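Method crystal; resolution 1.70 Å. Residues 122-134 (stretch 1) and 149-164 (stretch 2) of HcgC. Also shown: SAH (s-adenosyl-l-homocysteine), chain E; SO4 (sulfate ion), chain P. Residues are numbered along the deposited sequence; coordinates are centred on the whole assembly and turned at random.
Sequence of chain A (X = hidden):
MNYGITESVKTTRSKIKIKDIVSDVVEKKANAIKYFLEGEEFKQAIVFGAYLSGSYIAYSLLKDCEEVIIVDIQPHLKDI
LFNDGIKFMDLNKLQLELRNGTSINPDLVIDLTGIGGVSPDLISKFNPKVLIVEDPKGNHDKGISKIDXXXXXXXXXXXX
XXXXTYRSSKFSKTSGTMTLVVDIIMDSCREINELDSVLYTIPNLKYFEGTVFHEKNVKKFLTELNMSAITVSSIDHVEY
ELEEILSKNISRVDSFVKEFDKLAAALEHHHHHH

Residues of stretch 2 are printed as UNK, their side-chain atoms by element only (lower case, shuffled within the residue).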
ATOM      1  N   LEU A 122      41.767   0.121   4.987  1.00 32.10           N
ATOM      2  CA  LEU A 122      42.012   1.292   5.826  1.00 33.14           C
ATOM      3  C   LEU A 122      41.648   1.022   7.284  1.00 32.74           C
ATOM      4  O   LEU A 122      42.382   1.415   8.199  1.00 35.96           O
ATOM      5  CB  LEU A 122      41.237   2.495   5.291  1.00 38.84           C
ATOM      6  CG  LEU A 122      41.325   3.777   6.129  1.00 40.05           C
ATOM      7  CD1 LEU A 122      42.764   4.249   6.264  1.00 43.38           C
ATOM      8  CD2 LEU A 122      40.466   4.871   5.504  1.00 37.53           C
ATOM      9  N   ILE A 123      40.522   0.355   7.519  1.00 30.78           N
ATOM     10  CA  ILE A 123      40.130   0.020   8.883  1.00 29.69           C
ATOM     11  C   ILE A 123      41.193  -0.849   9.544  1.00 31.47           C
ATOM     12  O   ILE A 123      41.505  -0.680  10.728  1.00 30.43           O
ATOM     13  CB  ILE A 123      38.752  -0.661   8.878  1.00 28.18           C
ATOM     14  CG1 ILE A 123      37.702   0.329   8.368  1.00 30.09           C
ATOM     15  CG2 ILE A 123      38.417  -1.208  10.278  1.00 29.66           C
ATOM     16  CD1 ILE A 123      36.313  -0.233   8.261  1.00 38.53           C
ATOM     17  N   SER A 124      41.774  -1.783   8.788  1.00 35.38           N
ATOM     18  CA  SER A 124      42.786  -2.679   9.336  1.00 38.50           C
ATOM     19  C   SER A 124      44.022  -1.937   9.829  1.00 38.90           C
ATOM     20  O   SER A 124      44.851  -2.538  10.525  1.00 38.96           O
ATOM     21  CB  SER A 124      43.194  -3.712   8.286  1.00 40.31           C
ATOM     22  OG  SER A 124      44.079  -3.142   7.337  1.00 42.84           O
ATOM     23  N   LYS A 125      44.182  -0.663   9.480  1.00 38.29           N
ATOM     24  CA  LYS A 125      45.337   0.099   9.929  1.00 45.81           C
ATOM     25  C   LYS A 125      45.201   0.581  11.366  1.00 49.17           C
ATOM     26  O   LYS A 125      46.166   1.128  11.913  1.00 48.37           O
ATOM     27  CB  LYS A 125      45.568   1.287   8.994  1.00 49.94           C
ATOM     28  CG  LYS A 125      45.690   0.880   7.531  1.00 55.00           C
ATOM     29  CD  LYS A 125      46.942   1.441   6.884  1.00 64.25           C
ATOM     30  CE  LYS A 125      47.137   0.894   5.472  1.00 73.90           C
ATOM     31  NZ  LYS A 125      47.538  -0.545   5.466  1.00 78.07           N
ATOM     32  N   PHE A 126      44.045   0.375  11.991  1.00 44.39           N
ATOM     33  CA  PHE A 126      43.802   0.789  13.362  1.00 37.60           C
ATOM     34  C   PHE A 126      43.779  -0.422  14.285  1.00 35.70           C
ATOM     35  O   PHE A 126      43.611  -1.567  13.853  1.00 35.52           O
ATOM     36  CB  PHE A 126      42.483   1.567  13.459  1.00 36.19           C
ATOM     37  CG  PHE A 126      42.416   2.726  12.515  1.00 36.96           C
ATOM     38  CD1 PHE A 126      43.145   3.879  12.766  1.00 40.11           C
ATOM     39  CD2 PHE A 126      41.653   2.658  11.361  1.00 38.44           C
ATOM     40  CE1 PHE A 126      43.100   4.948  11.893  1.00 39.85           C
ATOM     41  CE2 PHE A 126      41.608   3.722  10.481  1.00 35.61           C
ATOM     42  CZ  PHE A 126      42.333   4.870  10.748  1.00 36.92           C
ATOM     43  N   ASN A 127      43.941  -0.148  15.577  1.00 31.77           N
ATOM     44  CA  ASN A 127      43.906  -1.175  16.618  1.00 32.29           C
ATOM     45  C   ASN A 127      43.174  -0.589  17.814  1.00 36.88           C
ATOM     46  O   ASN A 127      43.763  -0.344  18.875  1.00 39.44           O
ATOM     47  CB  ASN A 127      45.321  -1.625  16.993  1.00 37.94           C
ATOM     48  CG  ASN A 127      45.328  -2.748  18.018  1.00 46.74           C
ATOM     49  OD1 ASN A 127      44.409  -3.566  18.072  1.00 49.49           O
ATOM     50  ND2 ASN A 127      46.363  -2.781  18.850  1.00 48.97           N
ATOM     51  N   PRO A 128      41.877  -0.343  17.674  1.00 35.15           N
ATOM     52  CA  PRO A 128      41.121   0.309  18.741  1.00 34.04           C
ATOM     53  C   PRO A 128      40.638  -0.693  19.783  1.00 31.68           C
ATOM     54  O   PRO A 128      40.673  -1.908  19.589  1.00 33.05           O
ATOM     55  CB  PRO A 128      39.935   0.928  17.989  1.00 34.73           C
ATOM     56  CG  PRO A 128      39.681  -0.037  16.877  1.00 37.29           C
ATOM     57  CD  PRO A 128      41.033  -0.625  16.498  1.00 35.57           C
ATOM     58  N   LYS A 129      40.197  -0.145  20.910  1.00 32.57           N
ATOM     59  CA  LYS A 129      39.472  -0.944  21.888  1.00 34.25           C
ATOM     60  C   LYS A 129      38.120  -1.365  21.337  1.00 32.14           C
ATOM     61  O   LYS A 129      37.698  -2.512  21.514  1.00 31.00           O
ATOM     62  CB  LYS A 129      39.296  -0.133  23.169  1.00 37.13           C
ATOM     63  CG  LYS A 129      40.594   0.132  23.901  1.00 40.63           C
ATOM     64  CD  LYS A 129      40.373   1.058  25.080  1.00 48.18           C
ATOM     65  CE  LYS A 129      41.681   1.378  25.782  1.00 57.84           C
ATOM     66  NZ  LYS A 129      41.538   2.535  26.704  1.00 63.81           N
ATOM     67  N   VAL A 130      37.445  -0.456  20.639  1.00 28.95           N
ATOM     68  CA  VAL A 130      36.088  -0.670  20.150  1.00 24.54           C
ATOM     69  C   VAL A 130      36.019  -0.239  18.692  1.00 23.99           C
ATOM     70  O   VAL A 130      36.537   0.822  18.325  1.00 25.37           O
ATOM     71  CB  VAL A 130      35.059   0.102  20.996  1.00 23.49           C
ATOM     72  CG1 VAL A 130      33.656  -0.008  20.405  1.00 24.32           C
ATOM     73  CG2 VAL A 130      35.084  -0.421  22.428  1.00 27.66           C
ATOM     74  N   LEU A 131      35.407  -1.080  17.865  1.00 24.02           N
ATOM     75  CA  LEU A 131      35.094  -0.771  16.478  1.00 24.27           C
ATOM     76  C   LEU A 131      33.592  -0.909  16.289  1.00 24.12           C
ATOM     77  O   LEU A 131      33.018  -1.939  16.647  1.00 22.99           O
ATOM     78  CB  LEU A 131      35.830  -1.716  15.526  1.00 23.79           C
ATOM     79  CG  LEU A 131      35.402  -1.647  14.057  1.00 26.68           C
ATOM     80  CD1 LEU A 131      35.790  -0.310  13.465  1.00 28.86           C
ATOM     81  CD2 LEU A 131      36.015  -2.792  13.265  1.00 31.43           C
ATOM     82  N   ILE A 132      32.958   0.126  15.735  1.00 20.88           N
ATOM     83  CA  ILE A 132      31.554   0.080  15.338  1.00 20.47           C
ATOM     84  C   ILE A 132      31.481   0.384  13.853  1.00 21.96           C
ATOM     85  O   ILE A 132      32.042   1.386  13.403  1.00 23.80           O
ATOM     86  CB  ILE A 132      30.700   1.093  16.118  1.00 20.23           C
ATOM     87  CG1 ILE A 132      30.759   0.791  17.614  1.00 22.61           C
ATOM     88  CG2 ILE A 132      29.259   1.079  15.611  1.00 20.13           C
ATOM     89  CD1 ILE A 132      30.165   1.871  18.475  1.00 23.50           C
ATOM     90  N   VAL A 133      30.789  -0.471  13.101  1.00 21.46           N
ATOM     91  CA  VAL A 133      30.542  -0.270  11.677  1.00 21.97           C
ATOM     92  C   VAL A 133      29.039  -0.161  11.479  1.00 20.86           C
ATOM     93  O   VAL A 133      28.284  -1.018  11.951  1.00 20.39           O
ATOM     94  CB  VAL A 133      31.118  -1.415  10.823  1.00 21.02           C
ATOM     95  CG1 VAL A 133      30.772  -1.237   9.330  1.00 19.42           C
ATOM     96  CG2 VAL A 133      32.617  -1.517  11.005  1.00 23.86           C
ATOM     97  N   GLU A 134      28.594   0.897  10.802  1.00 17.84           N
ATOM     98  CA  GLU A 134      27.181   1.018  10.507  1.00 17.39           C
ATOM     99  C   GLU A 134      26.833   0.118   9.332  1.00 19.68           C
ATOM    100  O   GLU A 134      27.480   0.176   8.283  1.00 21.64           O
ATOM    101  CB  GLU A 134      26.788   2.465  10.205  1.00 20.85           C
ATOM    102  CG  GLU A 134      25.285   2.601   9.988  1.00 21.05           C
ATOM    103  CD  GLU A 134      24.812   4.030   9.904  1.00 21.12           C
ATOM    104  OE1 GLU A 134      25.651   4.930   9.700  1.00 21.20           O
ATOM    105  OE2 GLU A 134      23.591   4.237  10.048  1.00 19.60           O
ATOM    106  N   UNK A 149      29.548  -4.751   2.118  1.00 24.16           N
ATOM    107  CA  UNK A 149      30.661  -5.542   2.653  1.00 26.19           C
ATOM    108  C   UNK A 149      30.910  -5.202   4.116  1.00 24.58           C
ATOM    109  O   UNK A 149      32.052  -5.209   4.590  1.00 28.11           O
ATOM    110  n   UNK A 149      33.752  -3.745   1.585  1.00 27.12           N
ATOM    111  o   UNK A 149      31.780  -3.022   2.398  1.00 24.59           O
ATOM    112  c   UNK A 149      31.932  -5.332   1.832  1.00 27.12           C
ATOM    113  c   UNK A 149      32.481  -3.928   1.963  1.00 24.84           C
ATOM    114  N   UNK A 150      29.834  -4.928   4.854  1.00 21.95           N
ATOM    115  CA  UNK A 150      29.935  -4.573   6.266  1.00 21.15           C
ATOM    116  C   UNK A 150      30.766  -5.579   7.054  1.00 22.10           C
ATOM    117  O   UNK A 150      31.610  -5.197   7.871  1.00 23.94           O
ATOM    118  o   UNK A 150      27.849  -3.344   6.299  1.00 23.34           O
ATOM    119  c   UNK A 150      28.560  -4.321   8.396  1.00 24.47           C
ATOM    120  c   UNK A 150      28.525  -4.469   6.865  1.00 23.40           C
ATOM    121  N   UNK A 151      30.501  -6.870   6.857  1.00 23.59           N
ATOM    122  CA  UNK A 151      31.180  -7.894   7.644  1.00 29.74           C
ATOM    123  C   UNK A 151      32.684  -7.867   7.422  1.00 30.34           C
ATOM    124  O   UNK A 151      33.454  -8.149   8.350  1.00 31.82           O
ATOM    125  c   UNK A 151      29.175  -9.441   7.724  1.00 56.94           C
ATOM    126  o   UNK A 151      28.904  -9.451   8.941  1.00 54.21           O
ATOM    127  c   UNK A 151      30.622  -9.272   7.297  1.00 38.01           C
ATOM    128  o   UNK A 151      28.303  -9.556   6.835  1.00 75.35           O
ATOM    129  N   UNK A 152      33.122  -7.539   6.207  1.00 28.09           N
ATOM    130  CA  UNK A 152      34.549  -7.484   5.920  1.00 29.39           C
ATOM    131  C   UNK A 152      35.230  -6.298   6.586  1.00 26.97           C
ATOM    132  O   UNK A 152      36.459  -6.295   6.715  1.00 28.62           O
ATOM    133  c   UNK A 152      34.780  -7.447   4.409  1.00 32.93           C
ATOM    134  c   UNK A 152      34.467  -8.767   3.727  1.00 42.50           C
ATOM    135  c   UNK A 152      34.594 -10.134   1.640  1.00 66.83           C
ATOM    136  n   UNK A 152      34.928 -10.177   0.191  1.00 73.97           N
ATOM    137  c   UNK A 152      34.800  -8.754   2.250  1.00 56.12           C
ATOM    138  N   UNK A 153      34.470  -5.282   6.996  1.00 24.04           N
ATOM    139  CA  UNK A 153      35.034  -4.137   7.692  1.00 24.89           C
ATOM    140  C   UNK A 153      35.235  -4.385   9.182  1.00 26.43           C
ATOM    141  O   UNK A 153      35.883  -3.572   9.848  1.00 28.57           O
ATOM    142  n   UNK A 153      32.612  -1.154   4.508  1.00 21.73           N
ATOM    143  c   UNK A 153      34.120  -2.922   7.489  1.00 22.39           C
ATOM    144  n   UNK A 153      31.869   1.011   4.800  1.00 22.11           N
ATOM    145  c   UNK A 153      31.998  -0.072   4.037  1.00 23.81           C
ATOM    146  c   UNK A 153      33.170  -1.265   5.854  1.00 20.75           C
ATOM    147  n   UNK A 153      31.520  -0.071   2.799  1.00 25.29           N
ATOM    148  c   UNK A 153      33.981  -2.537   6.026  1.00 22.19           C
ATOM    149  N   UNK A 154      34.680  -5.465   9.719  1.00 27.28           N
ATOM    150  CA  UNK A 154      34.783  -5.764  11.148  1.00 32.06           C
ATOM    151  C   UNK A 154      36.041  -6.584  11.426  1.00 34.60           C
ATOM    152  O   UNK A 154      35.992  -7.713  11.911  1.00 37.95           O
ATOM    153  c   UNK A 154      33.540  -6.503  11.620  1.00 33.19           C
ATOM    154  c   UNK A 154      32.174  -4.843  12.877  1.00 30.87           C
ATOM    155  c   UNK A 154      31.081  -6.669  11.526  1.00 39.43           C
ATOM    156  c   UNK A 154      32.248  -5.704  11.621  1.00 35.51           C
ATOM    157  N   UNK A 155      37.187  -5.986  11.123  1.00 34.30           N
ATOM    158  CA  UNK A 155      38.446  -6.721  11.112  1.00 37.84           C
ATOM    159  C   UNK A 155      39.429  -6.292  12.192  1.00 38.68           C
ATOM    160  O   UNK A 155      40.523  -6.860  12.264  1.00 41.18           O
ATOM    161  s   UNK A 155      39.305  -4.918   9.143  1.00 41.16           S
ATOM    162  c   UNK A 155      39.109  -6.599   9.734  1.00 41.72           C
ATOM    163  N   UNK A 156      39.094  -5.303  13.018  1.00 34.96           N
ATOM    164  CA  UNK A 156      39.954  -4.867  14.112  1.00 33.57           C
ATOM    165  C   UNK A 156      39.075  -4.554  15.315  1.00 32.51           C
ATOM    166  O   UNK A 156      37.849  -4.498  15.219  1.00 31.45           O
ATOM    167  c   UNK A 156      40.811  -3.640  13.734  1.00 34.33           C
ATOM    168  c   UNK A 156      39.935  -2.460  13.356  1.00 39.75           C
ATOM    169  c   UNK A 156      41.763  -3.998  12.596  1.00 37.08           C
ATOM    170  N   UNK A 157      39.719  -4.347  16.462  1.00 33.73           N
ATOM    171  CA  UNK A 157      39.001  -3.990  17.670  1.00 35.32           C
ATOM    172  C   UNK A 157      38.767  -5.144  18.627  1.00 32.63           C
ATOM    173  O   UNK A 157      38.393  -6.245  18.211  1.00 35.34           O
ATOM    174  N   UNK A 158      38.977  -4.899  19.921  1.00 31.03           N
ATOM    175  CA  UNK A 158      38.729  -5.928  20.927  1.00 31.93           C
ATOM    176  C   UNK A 158      37.236  -6.189  21.089  1.00 31.01           C
ATOM    177  O   UNK A 158      36.814  -7.322  21.355  1.00 33.12           O
ATOM    178  c   UNK A 158      39.338  -5.506  22.263  1.00 33.09           C
ATOM    179  N   UNK A 159      36.433  -5.144  20.953  1.00 28.48           N
ATOM    180  CA  UNK A 159      34.982  -5.212  21.012  1.00 28.43           C
ATOM    181  C   UNK A 159      34.459  -4.645  19.703  1.00 24.28           C
ATOM    182  O   UNK A 159      34.929  -3.594  19.260  1.00 26.09           O
ATOM    183  c   UNK A 159      31.325  -3.458  24.112  1.00 45.01           C
ATOM    184  c   UNK A 159      32.630  -3.287  23.392  1.00 36.85           C
ATOM    185  c   UNK A 159      34.463  -4.416  22.208  1.00 29.80           C
ATOM    186  n   UNK A 159      31.131  -2.285  25.010  1.00 41.64           N
ATOM    187  c   UNK A 159      32.964  -4.429  22.440  1.00 35.12           C
ATOM    188  N   UNK A 160      33.542  -5.365  19.059  1.00 24.01           N
ATOM    189  CA  UNK A 160      33.054  -5.008  17.730  1.00 25.68           C
ATOM    190  C   UNK A 160      31.538  -4.922  17.752  1.00 24.53           C
ATOM    191  O   UNK A 160      30.877  -5.746  18.392  1.00 25.73           O
ATOM    192  c   UNK A 160      33.494  -6.051  16.705  1.00 29.44           C
ATOM    193  c   UNK A 160      34.997  -6.174  16.573  1.00 30.50           C
ATOM    194  n   UNK A 160      37.249  -8.512  14.577  1.00 52.91           N
ATOM    195  c   UNK A 160      36.853  -7.553  15.634  1.00 44.15           C
ATOM    196  c   UNK A 160      35.369  -7.263  15.586  1.00 33.27           C
ATOM    197  N   UNK A 161      30.986  -3.935  17.055  1.00 22.77           N
ATOM    198  CA  UNK A 161      29.546  -3.775  16.987  1.00 22.21           C
ATOM    199  C   UNK A 161      29.114  -3.306  15.614  1.00 20.21           C
ATOM    200  O   UNK A 161      29.858  -2.631  14.902  1.00 21.04           O
ATOM    201  N   UNK A 162      27.885  -3.671  15.252  1.00 20.56           N
ATOM    202  CA  UNK A 162      27.283  -3.281  13.983  1.00 19.96           C
ATOM    203  C   UNK A 162      26.045  -2.455  14.293  1.00 18.62           C
ATOM    204  O   UNK A 162      25.113  -2.948  14.937  1.00 20.42           O
ATOM    205  c   UNK A 162      28.167  -5.314  12.815  1.00 24.21           C
ATOM    206  c   UNK A 162      26.254  -4.066  11.823  1.00 21.29           C
ATOM    207  c   UNK A 162      26.928  -4.502  13.118  1.00 21.96           C
ATOM    208  N   UNK A 163      26.027  -1.205  13.824  1.00 17.38           N
ATOM    209  CA  UNK A 163      24.906  -0.308  14.074  1.00 16.88           C
ATOM    210  C   UNK A 163      23.825  -0.547  13.030  1.00 17.58           C
ATOM    211  O   UNK A 163      24.057  -0.353  11.832  1.00 18.90           O
ATOM    212  c   UNK A 163      25.381   1.144  14.041  1.00 16.46           C
ATOM    213  c   UNK A 163      24.899   3.567  13.852  1.00 21.93           C
ATOM    214  c   UNK A 163      24.288   2.207  14.125  1.00 19.61           C
ATOM    215  c   UNK A 163      23.574   2.176  15.461  1.00 20.47           C
ATOM    216  N   UNK A 164      22.653  -0.973  13.480  1.00 17.26           N
ATOM    217  CA  UNK A 164      21.541  -1.286  12.598  1.00 16.45           C
ATOM    218  C   UNK A 164      20.380  -0.345  12.892  1.00 17.51           C
ATOM    219  O   UNK A 164      20.142   0.021  14.047  1.00 17.18           O
ATOM    220  c   UNK A 164      21.096  -2.742  12.768  1.00 18.25           C
ATOM    221  n   UNK A 164      23.117  -6.331  11.063  1.00 45.71           N
ATOM    222  c   UNK A 164      21.719  -5.188  12.845  1.00 32.05           C
ATOM    223  c   UNK A 164      22.775  -6.246  12.518  1.00 41.95           C
ATOM    224  c   UNK A 164      22.210  -3.773  12.528  1.00 25.22           C
TER
HETATM  225  N   SAH E 301      25.035   5.942   6.859  1.00 71.85           N
HETATM  226  CA  SAH E 301      25.026   7.436   6.828  1.00 46.63           C
HETATM  227  CB  SAH E 301      25.200   7.918   5.389  1.00 32.27           C
HETATM  228  CG  SAH E 301      26.655   7.818   4.936  1.00 24.54           C
HETATM  229  SD  SAH E 301      26.897   8.507   3.318  1.00 20.90           S
HETATM  230  C   SAH E 301      23.743   7.999   7.368  1.00 32.69           C
HETATM  231  O   SAH E 301      23.589   9.245   7.378  1.00 20.96           O
HETATM  232  OXT SAH E 301      22.886   7.199   7.768  1.00 40.22           O
HETATM  233  C5' SAH E 301      28.646   8.335   3.119  1.00 19.35           C
HETATM  234  C4' SAH E 301      29.444   9.410   3.849  1.00 19.11           C
HETATM  235  O4' SAH E 301      30.780   8.929   4.040  1.00 21.19           O
HETATM  236  C3' SAH E 301      29.575  10.669   3.016  1.00 16.70           C
HETATM  237  O3' SAH E 301      29.728  11.830   3.849  1.00 21.24           O
HETATM  238  C2' SAH E 301      30.822  10.377   2.216  1.00 18.34           C
HETATM  239  O2' SAH E 301      31.465  11.535   1.674  1.00 20.73           O
HETATM  240  C1' SAH E 301      31.692   9.693   3.245  1.00 19.13           C
HETATM  241  N9  SAH E 301      32.663   8.745   2.677  1.00 19.73           N
HETATM  242  C8  SAH E 301      32.460   7.893   1.647  1.00 20.04           C
HETATM  243  N7  SAH E 301      33.579   7.154   1.440  1.00 23.17           N
HETATM  244  C5  SAH E 301      34.486   7.530   2.363  1.00 22.06           C
HETATM  245  C6  SAH E 301      35.867   7.147   2.714  1.00 25.84           C
HETATM  246  N6  SAH E 301      36.506   6.188   2.006  1.00 29.56           N
HETATM  247  N1  SAH E 301      36.452   7.787   3.746  1.00 25.34           N
HETATM  248  C2  SAH E 301      35.825   8.733   4.460  1.00 29.62           C
HETATM  249  N3  SAH E 301      34.571   9.138   4.198  1.00 26.19           N
HETATM  250  C4  SAH E 301      33.877   8.575   3.179  1.00 20.65           C
HETATM  251  S   SO4 P 303      23.114 -10.394  11.342  1.00 56.11           S
HETATM  252  O1  SO4 P 303      23.741  -9.718  12.495  1.00 59.90           O
HETATM  253  O2  SO4 P 303      23.905 -11.593  11.002  1.00 57.63           O
HETATM  254  O3  SO4 P 303      21.734 -10.787  11.705  1.00 55.65           O
HETATM  255  O4  SO4 P 303      23.089  -9.477  10.180  1.00 57.48           O
HETATM  256  O   HOH W   1      42.424  -5.002  16.552  1.00 48.59           O
HETATM  257  O   HOH W   2      22.287   1.972  11.030  1.00 18.89           O

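Position 149 has two side-chain carbons, the second carrying one oxygen and one nitrogen, and lies beyond reach of stretch 1: N149. At 150 a single carbon bears an oxygen and a methyl, and that methyl touches V133; this is T150, with CG2 3.9 Å from V133 CG1. Two carbons ending in two oxygens, pointing away, make 151 an aspartate, D151. Position 152, four carbons in a row ending in nitrogen, is K152, also without contact.

At 153 three carbons, a nitrogen and a carbon with two further nitrogens define R153. Its CB packs 3.6 Å from I123 CD1, while its NE and NH2 donate to N149 OD1 at 2.9 and 3.0 Å, so N149 OD1 helps hold the guanidinium, which also bonds elsewhere in the structure. Position 154 has four carbons forked at the second, hence L154; its CD2 reaches V133 CG2 at 3.8 Å. At 155 one carbon leads to a sulfur: C155, whose SG lies 4.0 Å from I123 CG2.

Position 156 has one carbon carrying two others and points toward stretch 1. It is V156: CG2 meets I123 CG2 at 3.7 Å, P128 CD at 3.8 Å and L131 CD2 at 3.9 Å, and CG1 lies 3.3 Å from F126 O.

No side-chain atom exists at 157, G157. Phi/psi of 100/136 would jam a CB against the preceding carbonyl, and an ideal CB would sit 3.0 Å from L131 CB. One carbon at 158 gives A158, whose N bonds weakly to P128 O at 3.5 Å.

Positions 159 and 160 each carry four carbons in a row ending in nitrogen: K159, with CD 3.9 Å from V130 CG2, and K160, whose NZ donates to L154 O at 3.1 Å. Position 161 is bare, G161. One carbon bearing two makes 162 a valine, V162. Position 163 has four carbons forked at the second: L163, with CB 4.2 Å from I132 CG2. At 164 four carbons in a row end in nitrogen: K164, whose NZ donates to sulfate O4 at 3.3 Å.

The contact is a parallel strand pairing, axes 26° apart, buttressed by the preceding loop. Hydrogen bonds alternate: K159 N to K129 O (3.0 Å), L131 N to K159 O (2.9 Å), G161 N to L131 O (2.9 Å), V133 N to G161 O (3.0 Å) and L163 N to V133 O (2.9 Å). On the L131 and V133 face, the 153-156 loop covers both side chains; together the stretches bury 956 Å².

Stretch 2, residues 149-164: NTDKRLCVGAKKGVLK
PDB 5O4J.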